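PDB 1C3P: protein (hdlp (histone deacetylase-like protein)) from Aquifex aeolicus, which probably acts as a zinc-dependent deacetylase of the histone deacetylase family, perhaps with a part in acetoin breakdown. Local coordinates for residues D168-D173 with L190-E195. Numbering follows the deposited sequence.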
ATOM      1  N   ASP A 168       3.153   4.778  -0.282  1.00 14.35           N
ATOM      2  CA  ASP A 168       2.424   4.928   0.979  1.00 19.50           C
ATOM      3  C   ASP A 168       3.172   5.998   1.782  1.00 16.30           C
ATOM      4  O   ASP A 168       4.388   6.098   1.673  1.00 17.72           O
ATOM      5  CB  ASP A 168       2.475   3.609   1.749  1.00 25.15           C
ATOM      6  CG  ASP A 168       1.553   3.590   2.943  1.00 48.45           C
ATOM      7  OD1 ASP A 168       0.327   3.520   2.732  1.00 64.45           O
ATOM      8  OD2 ASP A 168       2.047   3.655   4.089  1.00 44.71           O
ATOM      9  N   ALA A 169       2.447   6.758   2.608  1.00 14.11           N
ATOM     10  CA  ALA A 169       3.028   7.830   3.427  1.00 19.61           C
ATOM     11  C   ALA A 169       3.913   7.319   4.569  1.00 18.23           C
ATOM     12  O   ALA A 169       4.471   8.113   5.326  1.00 17.20           O
ATOM     13  CB  ALA A 169       1.902   8.741   3.992  1.00 13.56           C
ATOM     14  N   HIS A 170       4.021   5.998   4.706  1.00 16.53           N
ATOM     15  CA  HIS A 170       4.878   5.417   5.736  1.00 17.51           C
ATOM     16  C   HIS A 170       5.884   4.495   5.062  1.00 16.72           C
ATOM     17  O   HIS A 170       5.584   3.873   4.043  1.00 15.92           O
ATOM     18  CB  HIS A 170       4.072   4.609   6.767  1.00 22.32           C
ATOM     19  CG  HIS A 170       3.085   5.422   7.542  1.00 25.38           C
ATOM     20  ND1 HIS A 170       1.837   5.747   7.057  1.00 18.17           N
ATOM     21  CD2 HIS A 170       3.181   6.000   8.763  1.00 19.33           C
ATOM     22  CE1 HIS A 170       1.205   6.490   7.949  1.00 30.34           C
ATOM     23  NE2 HIS A 170       1.998   6.659   8.992  1.00 17.51           N
ATOM     24  N   HIS A 171       7.077   4.402   5.647  1.00 15.28           N
ATOM     25  CA  HIS A 171       8.160   3.570   5.125  1.00 12.53           C
ATOM     26  C   HIS A 171       7.871   2.062   5.169  1.00 15.55           C
ATOM     27  O   HIS A 171       7.353   1.546   6.160  1.00 17.03           O
ATOM     28  CB  HIS A 171       9.434   3.906   5.919  1.00 14.09           C
ATOM     29  CG  HIS A 171      10.590   2.982   5.684  1.00 17.27           C
ATOM     30  ND1 HIS A 171      11.182   2.812   4.451  1.00 26.73           N
ATOM     31  CD2 HIS A 171      11.286   2.200   6.545  1.00 12.48           C
ATOM     32  CE1 HIS A 171      12.188   1.960   4.564  1.00 15.98           C
ATOM     33  NE2 HIS A 171      12.272   1.576   5.825  1.00 20.03           N
ATOM     34  N   CYS A 172       8.198   1.365   4.082  1.00 14.33           N
ATOM     35  CA  CYS A 172       8.025  -0.087   3.991  1.00 13.65           C
ATOM     36  C   CYS A 172       9.203  -0.753   4.712  1.00 16.52           C
ATOM     37  O   CYS A 172      10.028  -1.427   4.090  1.00 14.95           O
ATOM     38  CB  CYS A 172       8.003  -0.524   2.514  1.00 12.99           C
ATOM     39  SG  CYS A 172       9.309   0.210   1.481  1.00 17.17           S
ATOM     40  N   ASP A 173       9.273  -0.594   6.029  1.00 15.42           N
ATOM     41  CA  ASP A 173      10.396  -1.155   6.763  1.00 14.75           C
ATOM     42  C   ASP A 173      10.516  -2.669   6.642  1.00 16.39           C
ATOM     43  O   ASP A 173      11.625  -3.205   6.581  1.00 16.48           O
ATOM     44  CB  ASP A 173      10.366  -0.716   8.240  1.00 17.73           C
ATOM     45  CG  ASP A 173       9.056  -1.022   8.941  1.00 22.84           C
ATOM     46  OD1 ASP A 173       9.005  -0.819  10.178  1.00 18.68           O
ATOM     47  OD2 ASP A 173       8.081  -1.450   8.286  1.00 15.34           O
ATOM     48  N   LEU A 190       8.934   6.497  -0.790  1.00 14.92           N
ATOM     49  CA  LEU A 190       8.821   7.905  -0.436  1.00 15.54           C
ATOM     50  C   LEU A 190       7.917   7.791   0.795  1.00 14.31           C
ATOM     51  O   LEU A 190       6.999   6.981   0.808  1.00 15.43           O
ATOM     52  CB  LEU A 190       8.097   8.760  -1.486  1.00 21.02           C
ATOM     53  CG  LEU A 190       8.374   8.768  -2.987  1.00 30.17           C
ATOM     54  CD1 LEU A 190       8.052  10.163  -3.500  1.00 19.75           C
ATOM     55  CD2 LEU A 190       9.780   8.403  -3.306  1.00 19.08           C
ATOM     56  N   HIS A 191       8.153   8.596   1.819  1.00 16.88           N
ATOM     57  CA  HIS A 191       7.343   8.491   3.024  1.00 14.34           C
ATOM     58  C   HIS A 191       7.618   9.633   3.993  1.00 16.19           C
ATOM     59  O   HIS A 191       8.569  10.395   3.804  1.00 16.73           O
ATOM     60  CB  HIS A 191       7.633   7.139   3.682  1.00 17.34           C
ATOM     61  CG  HIS A 191       9.101   6.825   3.767  1.00 14.27           C
ATOM     62  ND1 HIS A 191       9.946   7.399   4.696  1.00 21.22           N
ATOM     63  CD2 HIS A 191       9.880   6.041   2.987  1.00  9.60           C
ATOM     64  CE1 HIS A 191      11.182   6.977   4.485  1.00 17.22           C
ATOM     65  NE2 HIS A 191      11.168   6.151   3.455  1.00 20.70           N
ATOM     66  N   GLN A 192       6.750   9.779   4.997  1.00 14.78           N
ATOM     67  CA  GLN A 192       6.940  10.818   6.020  1.00 16.33           C
ATOM     68  C   GLN A 192       8.240  10.454   6.704  1.00 15.06           C
ATOM     69  O   GLN A 192       8.504   9.275   6.939  1.00 19.23           O
ATOM     70  CB  GLN A 192       5.837  10.776   7.076  1.00 17.07           C
ATOM     71  CG  GLN A 192       4.441  10.996   6.565  1.00 18.15           C
ATOM     72  CD  GLN A 192       3.420  10.629   7.616  1.00 14.74           C
ATOM     73  OE1 GLN A 192       3.053  11.448   8.480  1.00 20.46           O
ATOM     74  NE2 GLN A 192       2.993   9.368   7.593  1.00 13.44           N
ATOM     75  N   SER A 193       9.056  11.446   7.033  1.00 15.63           N
ATOM     76  CA  SER A 193      10.307  11.137   7.707  1.00 13.84           C
ATOM     77  C   SER A 193      10.091  10.423   9.060  1.00 11.80           C
ATOM     78  O   SER A 193       9.193  10.764   9.817  1.00 18.44           O
ATOM     79  CB  SER A 193      11.117  12.420   7.952  1.00 17.28           C
ATOM     80  OG  SER A 193      12.276  12.116   8.722  1.00 17.58           O
ATOM     81  N   PRO A 194      10.939   9.435   9.368  1.00 14.59           N
ATOM     82  CA  PRO A 194      10.880   8.661  10.617  1.00 15.30           C
ATOM     83  C   PRO A 194      11.244   9.595  11.775  1.00 16.40           C
ATOM     84  O   PRO A 194      11.092   9.237  12.948  1.00 19.43           O
ATOM     85  CB  PRO A 194      11.956   7.578  10.418  1.00 18.33           C
ATOM     86  CG  PRO A 194      12.266   7.615   8.935  1.00 22.34           C
ATOM     87  CD  PRO A 194      12.130   9.049   8.590  1.00 19.22           C
ATOM     88  N   GLU A 195      11.756  10.784  11.459  1.00 20.57           N
ATOM     89  CA  GLU A 195      12.075  11.724  12.536  1.00 30.15           C
ATOM     90  C   GLU A 195      10.752  12.121  13.205  1.00 26.92           C
ATOM     91  O   GLU A 195      10.741  12.523  14.369  1.00 24.59           O
ATOM     92  CB  GLU A 195      12.818  12.970  12.017  1.00 31.91           C
ATOM     93  CG  GLU A 195      11.950  14.077  11.436  1.00 45.60           C
ATOM     94  CD  GLU A 195      11.446  15.096  12.467  1.00 34.45           C
ATOM     95  OE1 GLU A 195      10.597  15.920  12.079  1.00 43.98           O
ATOM     96  OE2 GLU A 195      11.889  15.103  13.643  1.00 38.39           O
TER
HETATM   97  O   HOH W   1       7.439   6.598   7.542  1.00 18.81           O
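The ring of His191 packs against the side chain of His171 in the loop 168-173. The CB of His171 sits over the centre of the His191 ring, 3.5 Å from the centroid and nearly on the ring normal, a CH-pi contact. The two rings are oblique, with planes at 56°. CG of His191 stands between its own backbone N and carbonyl carbon (chi1 46°), which turns the ring face toward His171. A hydrogen bond from ND1 to the O of Gln192, 3.3 Å long and in the ring plane, sets the turn of the ring. The CB of His191 also packs 3.4 Å from the N of His171.

Gln192 grips the loop at Ala169. Its backbone N donates to the O of Ala169 at 2.8 Å, almost straight. Its side-chain NE2 donates to the same O of Ala169 at 3.0 Å, from the opposite face of the carbonyl plane. NE2 also lies over one face of the His170 ring, toward its rim, with the ring and amide planes 78° apart. OE1 of Gln192 accepts from the backbone N of Lys267, which helps to fix the rotation of the amide. A water joins the N of His171 to the O of Gln192.

The contact joins the loop after strand 162-166 to the end of its parallel neighbour, strand 185-192, in the arginase-like alpha/beta fold. An alanine in place of His191 would probably leave a gap beside the CB of His171 and the carbonyl of Gln192 without its imidazole donor. Asp168 and His170, whose ND1 is hydrogen-bonded to OD2 of Asp258, bind zinc together with Asp258, though this model holds none. The paired bonds to Ala169 probably steady the backbone between two zinc ligands, a second-shell role consistent with keeping the metal site in shape.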